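Local coordinates for protein nucleoporin NUP170 (Chaetomium thermophilum, PDB 5HAX) that probably serves as a scaffold nucleoporin of the nuclear pore complex, pairing an N-terminal beta-propeller with a helical C-terminal region, at residues 316-321 / 423-428; 474-479 / 483-488; 488-493 / 526-531; 620-625 / 688-693. All coordinates share one frame; numbering follows the deposited sequence.

Contact 1: residues 316-321 / 423-428; sequences GCRLFL and LKYFEQ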
loop_
_atom_site.group_PDB
_atom_site.type_symbol
_atom_site.label_atom_id
_atom_site.label_comp_id
_atom_site.label_asym_id
_atom_site.label_seq_id
_atom_site.Cartn_x
_atom_site.Cartn_y
_atom_site.Cartn_z
ATOM N N GLY A 316 -6.346 -5.986 -22.022
ATOM C CA GLY A 316 -6.135 -4.855 -21.144
ATOM C C GLY A 316 -7.349 -4.391 -20.376
ATOM O O GLY A 316 -7.294 -3.320 -19.760
ATOM N N CYS A 317 -8.441 -5.152 -20.389
ATOM C CA CYS A 317 -9.630 -4.788 -19.633
ATOM C C CYS A 317 -9.493 -5.264 -18.196
ATOM O O CYS A 317 -9.094 -6.406 -17.947
ATOM C CB CYS A 317 -10.879 -5.397 -20.266
ATOM S SG CYS A 317 -11.215 -4.823 -21.943
ATOM N N ARG A 318 -9.819 -4.386 -17.253
ATOM C CA ARG A 318 -9.850 -4.724 -15.836
ATOM C C ARG A 318 -11.292 -5.047 -15.462
ATOM O O ARG A 318 -12.157 -4.164 -15.473
ATOM C CB ARG A 318 -9.294 -3.582 -14.988
ATOM C CG ARG A 318 -7.775 -3.546 -14.922
ATOM C CD ARG A 318 -7.272 -2.276 -14.250
ATOM N NE ARG A 318 -7.226 -1.148 -15.176
ATOM C CZ ARG A 318 -7.037 0.116 -14.810
ATOM N NH1 ARG A 318 -7.000 1.072 -15.729
ATOM N NH2 ARG A 318 -6.884 0.428 -13.529
ATOM N N LEU A 319 -11.547 -6.315 -15.140
ATOM C CA LEU A 319 -12.864 -6.791 -14.739
ATOM C C LEU A 319 -12.933 -6.808 -13.217
ATOM O O LEU A 319 -12.138 -7.494 -12.567
ATOM C CB LEU A 319 -13.129 -8.190 -15.295
ATOM C CG LEU A 319 -12.732 -8.458 -16.749
ATOM C CD1 LEU A 319 -12.993 -9.918 -17.105
ATOM C CD2 LEU A 319 -13.476 -7.534 -17.695
ATOM N N PHE A 320 -13.884 -6.069 -12.655
ATOM C CA PHE A 320 -14.069 -5.991 -11.210
ATOM C C PHE A 320 -15.295 -6.808 -10.820
ATOM O O PHE A 320 -16.413 -6.502 -11.252
ATOM C CB PHE A 320 -14.210 -4.539 -10.760
ATOM C CG PHE A 320 -12.929 -3.765 -10.847
ATOM C CD1 PHE A 320 -12.087 -3.670 -9.751
ATOM C CD2 PHE A 320 -12.556 -3.151 -12.031
ATOM C CE1 PHE A 320 -10.902 -2.966 -9.829
ATOM C CE2 PHE A 320 -11.371 -2.446 -12.117
ATOM C CZ PHE A 320 -10.541 -2.355 -11.013
ATOM N N LEU A 321 -15.081 -7.838 -10.005
ATOM C CA LEU A 321 -16.122 -8.789 -9.648
ATOM C C LEU A 321 -16.504 -8.644 -8.186
ATOM O O LEU A 321 -15.639 -8.544 -7.309
ATOM C CB LEU A 321 -15.674 -10.229 -9.904
ATOM C CG LEU A 321 -15.335 -10.548 -11.359
ATOM C CD1 LEU A 321 -13.830 -10.597 -11.534
ATOM C CD2 LEU A 321 -15.984 -11.853 -11.792
ATOM N N LEU A 423 -19.730 10.211 -9.206
ATOM C CA LEU A 423 -18.434 9.584 -8.987
ATOM C C LEU A 423 -18.111 8.596 -10.101
ATOM O O LEU A 423 -18.931 7.738 -10.444
ATOM C CB LEU A 423 -18.419 8.867 -7.638
ATOM C CG LEU A 423 -18.191 9.741 -6.404
ATOM C CD1 LEU A 423 -18.485 8.953 -5.139
ATOM C CD2 LEU A 423 -16.769 10.284 -6.386
ATOM N N LYS A 424 -16.906 8.715 -10.656
ATOM C CA LYS A 424 -16.391 7.773 -11.637
ATOM C C LYS A 424 -14.957 7.410 -11.275
ATOM O O LYS A 424 -14.297 8.098 -10.492
ATOM C CB LYS A 424 -16.438 8.348 -13.058
ATOM C CG LYS A 424 -17.806 8.855 -13.485
ATOM C CD LYS A 424 -17.842 9.130 -14.980
ATOM C CE LYS A 424 -18.963 10.085 -15.355
ATOM N NZ LYS A 424 -18.425 11.373 -15.874
ATOM N N TYR A 425 -14.479 6.315 -11.868
ATOM C CA TYR A 425 -13.130 5.805 -11.614
ATOM C C TYR A 425 -12.117 6.613 -12.432
ATOM O O TYR A 425 -11.503 6.132 -13.388
ATOM C CB TYR A 425 -13.065 4.319 -11.941
ATOM C CG TYR A 425 -11.768 3.618 -11.574
ATOM C CD1 TYR A 425 -10.750 4.277 -10.894
ATOM C CD2 TYR A 425 -11.563 2.285 -11.919
ATOM C CE1 TYR A 425 -9.572 3.630 -10.568
ATOM C CE2 TYR A 425 -10.390 1.633 -11.596
ATOM C CZ TYR A 425 -9.398 2.309 -10.923
ATOM O OH TYR A 425 -8.228 1.657 -10.605
ATOM N N PHE A 426 -11.945 7.870 -12.033
ATOM C CA PHE A 426 -10.930 8.715 -12.646
ATOM C C PHE A 426 -9.538 8.180 -12.325
ATOM O O PHE A 426 -9.287 7.687 -11.223
ATOM C CB PHE A 426 -11.062 10.157 -12.151
ATOM C CG PHE A 426 -12.422 10.759 -12.381
ATOM C CD1 PHE A 426 -12.834 11.111 -13.655
ATOM C CD2 PHE A 426 -13.282 10.987 -11.318
ATOM C CE1 PHE A 426 -14.083 11.669 -13.865
ATOM C CE2 PHE A 426 -14.530 11.545 -11.524
ATOM C CZ PHE A 426 -14.929 11.885 -12.797
ATOM N N GLU A 427 -8.629 8.280 -13.296
ATOM C CA GLU A 427 -7.274 7.768 -13.136
ATOM C C GLU A 427 -6.259 8.723 -13.749
ATOM O O GLU A 427 -6.548 9.433 -14.715
ATOM C CB GLU A 427 -7.104 6.383 -13.786
ATOM C CG GLU A 427 -7.662 5.222 -12.975
ATOM C CD GLU A 427 -7.287 3.871 -13.558
ATOM O OE1 GLU A 427 -6.415 3.191 -12.978
ATOM O OE2 GLU A 427 -7.863 3.488 -14.597
ATOM N N GLN A 428 -5.064 8.725 -13.161
ATOM C CA GLN A 428 -3.870 9.325 -13.743
ATOM C C GLN A 428 -2.960 8.198 -14.214
ATOM O O GLN A 428 -2.688 7.266 -13.452
ATOM C CB GLN A 428 -3.139 10.202 -12.722
ATOM C CG GLN A 428 -3.908 11.438 -12.267
ATOM C CD GLN A 428 -3.878 12.561 -13.283
ATOM O OE1 GLN A 428 -2.863 12.795 -13.940
ATOM N NE2 GLN A 428 -4.993 13.266 -13.415
HETATM O O HOH W 1 -6.840 -0.823 -10.629
#
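R318 and E427 reach each other from opposite directions: R318 bends at chi3 (-82°) to turn its guanidinium end-on, while E427 runs extended beyond CG to meet it. Y425 comes in beside them because its CG lies opposite the backbone N (chi1 -173°). The salt bridge has two prongs. NH2 of R318 gives the straighter one, to E427 OE1 at 2.9 Å with 173° at the hydrogen, and OE1 lies in the guanidinium plane. The other prong, R318 NH1 to E427 OE2 at 2.8 Å, is more bent and approaches the syn lone pair. The pair ties together two successive blades of the beta-propeller, R318 standing on strand 318-324 of one and E427 at the start of strand 427-433 of the next. K348 adds a second positive partner to E427 OE2, S407 donates to OE1, and with both oxygens held in this way the carboxylate probably stays ionised although buried. A water sits at the edge of the R318 guanidinium, accepting from NH2 at 3.2 Å and donating to Y425 OH at 2.8 Å, thereby linking two groups that do not bond directly. Adjoining this polar group, F320 and Y425 cross at about a right angle, F320 CZ lying 4.0 Å from Y425 CE2, and E427 OE2 stands over one face of the tyrosine ring, toward its rim.

Contact 2: residues 474-479 / 483-488; sequences FAVLTN and HIVRRR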
loop_
_atom_site.group_PDB
_atom_site.type_symbol
_atom_site.label_atom_id
_atom_site.label_comp_id
_atom_site.label_asym_id
_atom_site.label_seq_id
_atom_site.Cartn_x
_atom_site.Cartn_y
_atom_site.Cartn_z
ATOM N N PHE A 474 7.830 0.178 -5.672
ATOM C CA PHE A 474 7.574 -1.118 -6.288
ATOM C C PHE A 474 8.819 -1.587 -7.022
ATOM O O PHE A 474 9.405 -0.831 -7.804
ATOM C CB PHE A 474 6.387 -1.032 -7.249
ATOM C CG PHE A 474 5.201 -0.325 -6.667
ATOM C CD1 PHE A 474 4.196 -1.036 -6.030
ATOM C CD2 PHE A 474 5.102 1.054 -6.737
ATOM C CE1 PHE A 474 3.108 -0.383 -5.485
ATOM C CE2 PHE A 474 4.019 1.710 -6.191
ATOM C CZ PHE A 474 3.020 0.990 -5.565
ATOM N N ALA A 475 9.219 -2.827 -6.759
ATOM C CA ALA A 475 10.374 -3.431 -7.408
ATOM C C ALA A 475 9.910 -4.177 -8.653
ATOM O O ALA A 475 9.116 -5.119 -8.553
ATOM C CB ALA A 475 11.096 -4.375 -6.449
ATOM N N VAL A 476 10.403 -3.757 -9.815
ATOM C CA VAL A 476 10.069 -4.372 -11.096
ATOM C C VAL A 476 11.254 -5.256 -11.474
ATOM O O VAL A 476 12.305 -4.760 -11.892
ATOM C CB VAL A 476 9.779 -3.322 -12.173
ATOM C CG1 VAL A 476 9.443 -3.995 -13.503
ATOM C CG2 VAL A 476 8.649 -2.411 -11.733
ATOM N N LEU A 477 11.084 -6.568 -11.334
ATOM C CA LEU A 477 12.135 -7.515 -11.686
ATOM C C LEU A 477 12.077 -7.827 -13.174
ATOM O O LEU A 477 11.030 -8.232 -13.688
ATOM C CB LEU A 477 11.990 -8.800 -10.873
ATOM C CG LEU A 477 12.928 -9.958 -11.237
ATOM C CD1 LEU A 477 14.373 -9.611 -10.910
ATOM C CD2 LEU A 477 12.502 -11.233 -10.525
ATOM N N THR A 478 13.198 -7.634 -13.860
ATOM C CA THR A 478 13.372 -8.047 -15.247
ATOM C C THR A 478 14.490 -9.081 -15.321
ATOM O O THR A 478 15.106 -9.442 -14.313
ATOM C CB THR A 478 13.688 -6.854 -16.153
ATOM O OG1 THR A 478 15.029 -6.405 -15.915
ATOM C CG2 THR A 478 12.715 -5.709 -15.911
ATOM N N ASN A 479 14.752 -9.557 -16.535
ATOM C CA ASN A 479 15.830 -10.507 -16.768
ATOM C C ASN A 479 17.206 -9.859 -16.720
ATOM O O ASN A 479 18.210 -10.571 -16.842
ATOM C CB ASN A 479 15.634 -11.203 -18.118
ATOM C CG ASN A 479 15.591 -10.226 -19.277
ATOM O OD1 ASN A 479 15.144 -9.088 -19.128
ATOM N ND2 ASN A 479 16.058 -10.666 -20.439
ATOM N N HIS A 483 14.197 -2.694 -11.163
ATOM C CA HIS A 483 13.913 -1.268 -11.258
ATOM C C HIS A 483 12.964 -0.860 -10.138
ATOM O O HIS A 483 11.975 -1.549 -9.871
ATOM C CB HIS A 483 13.291 -0.923 -12.612
ATOM C CG HIS A 483 14.067 -1.435 -13.786
ATOM N ND1 HIS A 483 14.939 -0.645 -14.506
ATOM C CD2 HIS A 483 14.100 -2.658 -14.370
ATOM C CE1 HIS A 483 15.475 -1.359 -15.479
ATOM N NE2 HIS A 483 14.983 -2.584 -15.419
ATOM N N ILE A 484 13.266 0.261 -9.486
ATOM C CA ILE A 484 12.441 0.785 -8.400
ATOM C C ILE A 484 11.545 1.877 -8.968
ATOM O O ILE A 484 12.032 2.863 -9.535
ATOM C CB ILE A 484 13.298 1.327 -7.245
ATOM C CG1 ILE A 484 14.301 0.272 -6.764
ATOM C CG2 ILE A 484 12.400 1.770 -6.097
ATOM C CD1 ILE A 484 13.667 -0.995 -6.212
ATOM N N VAL A 485 10.236 1.701 -8.813
ATOM C CA VAL A 485 9.235 2.675 -9.235
ATOM C C VAL A 485 8.577 3.226 -7.980
ATOM O O VAL A 485 8.204 2.459 -7.086
ATOM C CB VAL A 485 8.193 2.039 -10.171
ATOM C CG1 VAL A 485 7.166 3.078 -10.614
ATOM C CG2 VAL A 485 8.876 1.404 -11.375
ATOM N N ARG A 486 8.427 4.548 -7.918
ATOM C CA ARG A 486 7.904 5.232 -6.740
ATOM C C ARG A 486 6.646 6.006 -7.108
ATOM O O ARG A 486 6.610 6.695 -8.132
ATOM C CB ARG A 486 8.953 6.180 -6.148
ATOM C CG ARG A 486 8.464 6.990 -4.951
ATOM C CD ARG A 486 9.552 7.920 -4.433
ATOM N NE ARG A 486 10.705 7.180 -3.927
ATOM C CZ ARG A 486 11.941 7.666 -3.855
ATOM N NH1 ARG A 486 12.203 8.900 -4.265
ATOM N NH2 ARG A 486 12.922 6.913 -3.379
ATOM N N ARG A 487 5.623 5.885 -6.266
ATOM C CA ARG A 487 4.422 6.696 -6.396
ATOM C C ARG A 487 4.716 8.133 -5.984
ATOM O O ARG A 487 5.380 8.381 -4.973
ATOM C CB ARG A 487 3.309 6.106 -5.523
ATOM C CG ARG A 487 2.061 6.962 -5.372
ATOM C CD ARG A 487 1.359 7.178 -6.695
ATOM N NE ARG A 487 0.052 7.805 -6.511
ATOM C CZ ARG A 487 -0.519 8.633 -7.381
ATOM N NH1 ARG A 487 0.096 8.957 -8.512
ATOM N NH2 ARG A 487 -1.711 9.146 -7.113
ATOM N N ARG A 488 4.218 9.083 -6.771
ATOM C CA ARG A 488 4.401 10.503 -6.494
ATOM C C ARG A 488 3.138 11.082 -5.872
ATOM O O ARG A 488 2.029 10.833 -6.356
ATOM C CB ARG A 488 4.766 11.263 -7.768
ATOM C CG ARG A 488 6.190 10.995 -8.209
ATOM C CD ARG A 488 6.518 11.608 -9.552
ATOM N NE ARG A 488 6.925 13.006 -9.444
ATOM C CZ ARG A 488 7.809 13.595 -10.245
ATOM N NH1 ARG A 488 8.112 14.874 -10.068
ATOM N NH2 ARG A 488 8.396 12.912 -11.222
#
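F474 and V485 hold each other by two backbone bonds, F474 N to V485 O at 2.7 Å and V485 N to F474 O at 2.8 Å. Two residues along, V476 and H483 repeat the pattern, with V476 N to H483 O at 2.7 Å and H483 N to V476 O at 2.9 Å. Between these hydrogen-bonded pairs lies the non-hydrogen-bonded pair A475 and I484, where CA-H groups stand in: the CA of I484 points to F474 O and that of A475 to H483 O.

On the face carrying F474, V476, H483 and V485, the valines meet diagonally, CG2 of V476 against CG2 of V485 at 3.8 Å; in both, CG2 lies opposite the carbonyl carbon. Near the hairpin turn, T478 CG2 touches H483 CD2 at 3.7 Å, meeting the imidazole at its edge, while T478 OG1 turns to N438. The F474 ring puts its own edge to V485 O, and its aromatic neighbours F386 and F392 belong to the adjoining blade. On the other face I484 swings CD1 toward A475 CB, 4.3 Å away, and A475 goes on to touch L77 of strand 73-78. R487, at the far end of its strand, pairs with E462.

This is a beta hairpin, its arms the two inner strands of a four-stranded antiparallel propeller blade; strand 50-57, from near the start of the chain, completes that blade and so closes the propeller ring in the Velcro manner.

Contact 3: residues 488-493 / 526-531; sequences RRLVDI and IAAALA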
loop_
_atom_site.group_PDB
_atom_site.type_symbol
_atom_site.label_atom_id
_atom_site.label_comp_id
_atom_site.label_asym_id
_atom_site.label_seq_id
_atom_site.Cartn_x
_atom_site.Cartn_y
_atom_site.Cartn_z
ATOM N N ARG A 488 4.218 9.083 -6.771
ATOM C CA ARG A 488 4.401 10.503 -6.494
ATOM C C ARG A 488 3.138 11.082 -5.872
ATOM O O ARG A 488 2.029 10.833 -6.356
ATOM C CB ARG A 488 4.766 11.263 -7.768
ATOM C CG ARG A 488 6.190 10.995 -8.209
ATOM C CD ARG A 488 6.518 11.608 -9.552
ATOM N NE ARG A 488 6.925 13.006 -9.444
ATOM C CZ ARG A 488 7.809 13.595 -10.245
ATOM N NH1 ARG A 488 8.112 14.874 -10.068
ATOM N NH2 ARG A 488 8.396 12.912 -11.222
ATOM N N ARG A 489 3.318 11.838 -4.792
ATOM C CA ARG A 489 2.233 12.502 -4.089
ATOM C C ARG A 489 1.956 13.868 -4.710
ATOM O O ARG A 489 2.712 14.368 -5.545
ATOM C CB ARG A 489 2.579 12.670 -2.609
ATOM C CG ARG A 489 2.997 11.390 -1.895
ATOM C CD ARG A 489 3.748 11.707 -0.605
ATOM N NE ARG A 489 5.019 12.379 -0.872
ATOM C CZ ARG A 489 5.780 12.948 0.057
ATOM N NH1 ARG A 489 6.918 13.533 -0.289
ATOM N NH2 ARG A 489 5.407 12.943 1.330
ATOM N N LEU A 490 0.853 14.480 -4.275
ATOM C CA LEU A 490 0.535 15.836 -4.705
ATOM C C LEU A 490 1.680 16.796 -4.394
ATOM O O LEU A 490 2.076 17.601 -5.243
ATOM C CB LEU A 490 -0.758 16.301 -4.034
ATOM C CG LEU A 490 -1.102 17.786 -4.174
ATOM C CD1 LEU A 490 -1.205 18.187 -5.639
ATOM C CD2 LEU A 490 -2.394 18.104 -3.433
ATOM N N VAL A 491 2.227 16.725 -3.175
ATOM C CA VAL A 491 3.306 17.636 -2.794
ATOM C C VAL A 491 4.537 17.416 -3.662
ATOM O O VAL A 491 5.276 18.363 -3.954
ATOM C CB VAL A 491 3.647 17.487 -1.296
ATOM C CG1 VAL A 491 2.500 17.995 -0.436
ATOM C CG2 VAL A 491 3.998 16.040 -0.954
ATOM N N ASP A 492 4.785 16.171 -4.081
ATOM C CA ASP A 492 5.888 15.911 -5.001
ATOM C C ASP A 492 5.634 16.558 -6.356
ATOM O O ASP A 492 6.536 17.170 -6.939
ATOM C CB ASP A 492 6.098 14.406 -5.163
ATOM C CG ASP A 492 6.365 13.705 -3.848
ATOM O OD1 ASP A 492 7.228 14.180 -3.078
ATOM O OD2 ASP A 492 5.703 12.679 -3.583
ATOM N N ILE A 493 4.410 16.426 -6.874
ATOM C CA ILE A 493 4.061 17.044 -8.151
ATOM C C ILE A 493 4.090 18.561 -8.027
ATOM O O ILE A 493 4.635 19.265 -8.886
ATOM C CB ILE A 493 2.680 16.549 -8.618
ATOM C CG1 ILE A 493 2.710 15.039 -8.874
ATOM C CG2 ILE A 493 2.230 17.303 -9.871
ATOM C CD1 ILE A 493 1.336 14.423 -9.041
ATOM N N ILE A 526 -3.621 24.835 -1.899
ATOM C CA ILE A 526 -2.948 25.736 -0.970
ATOM C C ILE A 526 -2.313 24.947 0.168
ATOM O O ILE A 526 -1.266 25.341 0.697
ATOM C CB ILE A 526 -3.942 26.794 -0.448
ATOM C CG1 ILE A 526 -4.456 27.662 -1.605
ATOM C CG2 ILE A 526 -3.302 27.668 0.631
ATOM C CD1 ILE A 526 -3.387 28.491 -2.305
ATOM N N ALA A 527 -2.925 23.829 0.562
ATOM C CA ALA A 527 -2.322 22.975 1.580
ATOM C C ALA A 527 -1.025 22.356 1.075
ATOM O O ALA A 527 -0.067 22.197 1.840
ATOM C CB ALA A 527 -3.309 21.889 2.005
ATOM N N ALA A 528 -0.976 22.000 -0.211
ATOM C CA ALA A 528 0.263 21.494 -0.791
ATOM C C ALA A 528 1.340 22.570 -0.804
ATOM O O ALA A 528 2.506 22.294 -0.500
ATOM C CB ALA A 528 0.007 20.974 -2.206
ATOM N N ALA A 529 0.969 23.804 -1.156
ATOM C CA ALA A 529 1.928 24.902 -1.129
ATOM C C ALA A 529 2.473 25.109 0.278
ATOM O O ALA A 529 3.684 25.262 0.474
ATOM C CB ALA A 529 1.271 26.182 -1.649
ATOM N N LEU A 530 1.585 25.108 1.274
ATOM C CA LEU A 530 2.023 25.226 2.661
ATOM C C LEU A 530 3.001 24.113 3.017
ATOM O O LEU A 530 4.048 24.361 3.626
ATOM C CB LEU A 530 0.810 25.197 3.591
ATOM C CG LEU A 530 1.104 25.181 5.093
ATOM C CD1 LEU A 530 1.887 26.421 5.498
ATOM C CD2 LEU A 530 -0.191 25.073 5.881
ATOM N N ALA A 531 2.680 22.877 2.626
ATOM C CA ALA A 531 3.555 21.747 2.930
ATOM C C ALA A 531 4.919 21.916 2.274
ATOM O O ALA A 531 5.957 21.761 2.928
ATOM C CB ALA A 531 2.897 20.444 2.479
#
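D492 OD2 takes two bonds from R489, just beside V491, the residue that packs on A528 and A531. The backbone N of R489 reaches OD2 on its anti lone pair at 2.8 Å, and NE comes from the syn side at the same 2.8 Å, while NH1 binds OD1. With R489 at the N-cap, its N-H bond to D492, the third helix residue, matches one half of a capping box, and the side-on salt bridge holds the guanidinium beside the helix start, its donors tilted out of the carboxylate plane. V491 CG2 then lies over the centre of that guanidinium, 3.7 Å above its plane. Helix 490-501, the first after the propeller, follows directly on strand 481-487 and packs here on helix 522-533. The touch is small and wholly apolar. L490, its CG swung opposite the backbone N (chi1 169°), lays CG and CD2 on A528 CB, each at 3.9 Å. V491 uses the other branch, CG1, against A531 CB at 3.8 Å. Because the partners are alanines, the backbones come close: the CA atoms of V491 and A528 are 5.3 Å apart. F516 and Y520 cover L490 further, and Y594 touches A531.

Contact 4: residues 620-625 / 688-693; sequences IPTSKL and FVLMLF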
loop_
_atom_site.group_PDB
_atom_site.type_symbol
_atom_site.label_atom_id
_atom_site.label_comp_id
_atom_site.label_asym_id
_atom_site.label_seq_id
_atom_site.Cartn_x
_atom_site.Cartn_y
_atom_site.Cartn_z
ATOM N N ILE A 620 1.896 5.191 20.941
ATOM C CA ILE A 620 2.612 5.661 19.758
ATOM C C ILE A 620 4.108 5.512 20.015
ATOM O O ILE A 620 4.586 5.967 21.063
ATOM C CB ILE A 620 2.263 7.124 19.432
ATOM C CG1 ILE A 620 0.742 7.316 19.373
ATOM C CG2 ILE A 620 2.920 7.541 18.121
ATOM C CD1 ILE A 620 0.044 6.475 18.315
ATOM N N PRO A 621 4.868 4.894 19.110
ATOM C CA PRO A 621 6.322 4.822 19.301
ATOM C C PRO A 621 6.943 6.206 19.432
ATOM O O PRO A 621 6.504 7.169 18.801
ATOM C CB PRO A 621 6.817 4.095 18.042
ATOM C CG PRO A 621 5.647 4.044 17.104
ATOM C CD PRO A 621 4.429 4.098 17.952
ATOM N N THR A 622 7.982 6.292 20.270
ATOM C CA THR A 622 8.619 7.576 20.544
ATOM C C THR A 622 9.168 8.207 19.271
ATOM O O THR A 622 9.061 9.424 19.078
ATOM C CB THR A 622 9.743 7.398 21.566
ATOM O OG1 THR A 622 10.735 6.510 21.036
ATOM C CG2 THR A 622 9.204 6.830 22.873
ATOM N N SER A 623 9.767 7.397 18.394
ATOM C CA SER A 623 10.328 7.927 17.156
ATOM C C SER A 623 9.263 8.607 16.308
ATOM O O SER A 623 9.549 9.600 15.630
ATOM C CB SER A 623 10.996 6.804 16.364
ATOM O OG SER A 623 10.049 5.816 15.995
ATOM N N LYS A 624 8.034 8.089 16.335
ATOM C CA LYS A 624 6.951 8.719 15.590
ATOM C C LYS A 624 6.537 10.035 16.235
ATOM O O LYS A 624 6.214 11.001 15.534
ATOM C CB LYS A 624 5.762 7.763 15.502
ATOM C CG LYS A 624 4.632 8.250 14.613
ATOM C CD LYS A 624 5.036 8.261 13.149
ATOM C CE LYS A 624 3.919 8.804 12.276
ATOM N NZ LYS A 624 3.862 8.117 10.958
ATOM N N LEU A 625 6.535 10.093 17.567
ATOM C CA LEU A 625 6.191 11.333 18.254
ATOM C C LEU A 625 7.196 12.436 17.952
ATOM O O LEU A 625 6.823 13.613 17.882
ATOM C CB LEU A 625 6.103 11.090 19.760
ATOM C CG LEU A 625 4.925 10.229 20.223
ATOM C CD1 LEU A 625 5.114 9.794 21.669
ATOM C CD2 LEU A 625 3.608 10.974 20.053
ATOM N N PHE A 688 5.598 16.461 26.863
ATOM C CA PHE A 688 5.212 15.892 28.148
ATOM C C PHE A 688 5.204 14.368 28.103
ATOM O O PHE A 688 5.661 13.711 29.045
ATOM C CB PHE A 688 3.839 16.420 28.559
ATOM C CG PHE A 688 3.183 15.609 29.632
ATOM C CD1 PHE A 688 2.166 14.721 29.322
ATOM C CD2 PHE A 688 3.592 15.719 30.949
ATOM C CE1 PHE A 688 1.563 13.968 30.308
ATOM C CE2 PHE A 688 2.994 14.969 31.940
ATOM C CZ PHE A 688 1.979 14.092 31.619
ATOM N N VAL A 689 4.678 13.787 27.022
ATOM C CA VAL A 689 4.631 12.332 26.914
ATOM C C VAL A 689 6.040 11.761 26.822
ATOM O O VAL A 689 6.343 10.720 27.416
ATOM C CB VAL A 689 3.770 11.914 25.706
ATOM C CG1 VAL A 689 3.835 10.404 25.490
ATOM C CG2 VAL A 689 2.327 12.361 25.902
ATOM N N LEU A 690 6.922 12.426 26.072
ATOM C CA LEU A 690 8.300 11.959 25.959
ATOM C C LEU A 690 9.011 12.031 27.303
ATOM O O LEU A 690 9.719 11.093 27.692
ATOM C CB LEU A 690 9.046 12.785 24.912
ATOM C CG LEU A 690 8.600 12.593 23.461
ATOM C CD1 LEU A 690 9.257 13.626 22.560
ATOM C CD2 LEU A 690 8.921 11.186 22.982
ATOM N N MET A 691 8.843 13.144 28.019
ATOM C CA MET A 691 9.376 13.256 29.373
ATOM C C MET A 691 8.879 12.118 30.251
ATOM O O MET A 691 9.649 11.526 31.017
ATOM C CB MET A 691 8.971 14.605 29.971
ATOM C CG MET A 691 9.348 14.809 31.434
ATOM S SD MET A 691 8.272 13.983 32.631
ATOM C CE MET A 691 6.709 14.822 32.366
ATOM N N LEU A 692 7.588 11.802 30.150
ATOM C CA LEU A 692 6.981 10.805 31.024
ATOM C C LEU A 692 7.667 9.452 30.881
ATOM O O LEU A 692 8.054 8.830 31.878
ATOM C CB LEU A 692 5.490 10.696 30.702
ATOM C CG LEU A 692 4.631 9.801 31.592
ATOM C CD1 LEU A 692 4.642 10.297 33.029
ATOM C CD2 LEU A 692 3.216 9.755 31.046
ATOM N N PHE A 693 7.839 8.984 29.645
ATOM C CA PHE A 693 8.405 7.663 29.402
ATOM C C PHE A 693 9.925 7.640 29.464
ATOM O O PHE A 693 10.511 6.554 29.391
ATOM C CB PHE A 693 7.932 7.138 28.048
ATOM C CG PHE A 693 6.523 6.634 28.066
ATOM C CD1 PHE A 693 5.471 7.456 27.699
ATOM C CD2 PHE A 693 6.247 5.339 28.470
ATOM C CE1 PHE A 693 4.172 6.991 27.725
ATOM C CE2 PHE A 693 4.954 4.870 28.497
ATOM C CZ PHE A 693 3.915 5.693 28.125
#
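L690 lays its CD2 methyl against T622, 4.1 Å from the threonine CB, so the side chain reaches across from helix 663-694 to the first turn of helix 622-640. CG stands beside the backbone N, opposite the carbonyl carbon (chi1 -68°); CD1 takes the extended position, and it is the other branch, CD2, that turns to the neighbouring helix. The same methyl also meets L625 CD1, at 4.3 Å, and so sits between two residues one helical turn apart. L625 has nearly the same torsions but makes its contact with the extended branch: its CD1 lies 4.1 Å from V689 CG1, the two side chains crossing at about a right angle. CD1 of L625 thus touches both V689 and L690.

The cluster grades from surface to interior. T622 is exposed at the outer side, whereas L625 and V689 are buried; Y717 of helix 717-722 packs on both of them, and the loop residues L602 and V607 add cover, L602 on L625 and V607 on V689. Everything that crosses is van der Waals contact of aliphatic groups. P621 occupies the N-cap of the helix, and its O receives L625 N at 3.2 Å, which closes the first turn. The two short helical segments run in roughly opposite directions, the beginning of one helix lying against the end of the other, an arrangement consistent with the stacked helices of a nucleoporin alpha-solenoid.

In the fold
Contacts 1 and 2 belong to the beta-propeller and 3 and 4 to the helical region, and the chemistry follows. Contact 1 joins two blades through buried charges and a water; contact 2 lies within one blade and rests on backbone bonding. In contacts 3 and 4 only aliphatic groups meet across the helices, while the salt bridge of contact 3 stays within its own helix start. Contacts 1 to 3 are buried, whereas contact 4 is partly open at the protein surface. R488 belongs to both contact 2 and contact 3, where strand 481-487 runs on into helix 490-501. Contacts 1 and 4 lie on opposite sides of the chain's centre, their own centres about 42 Å apart.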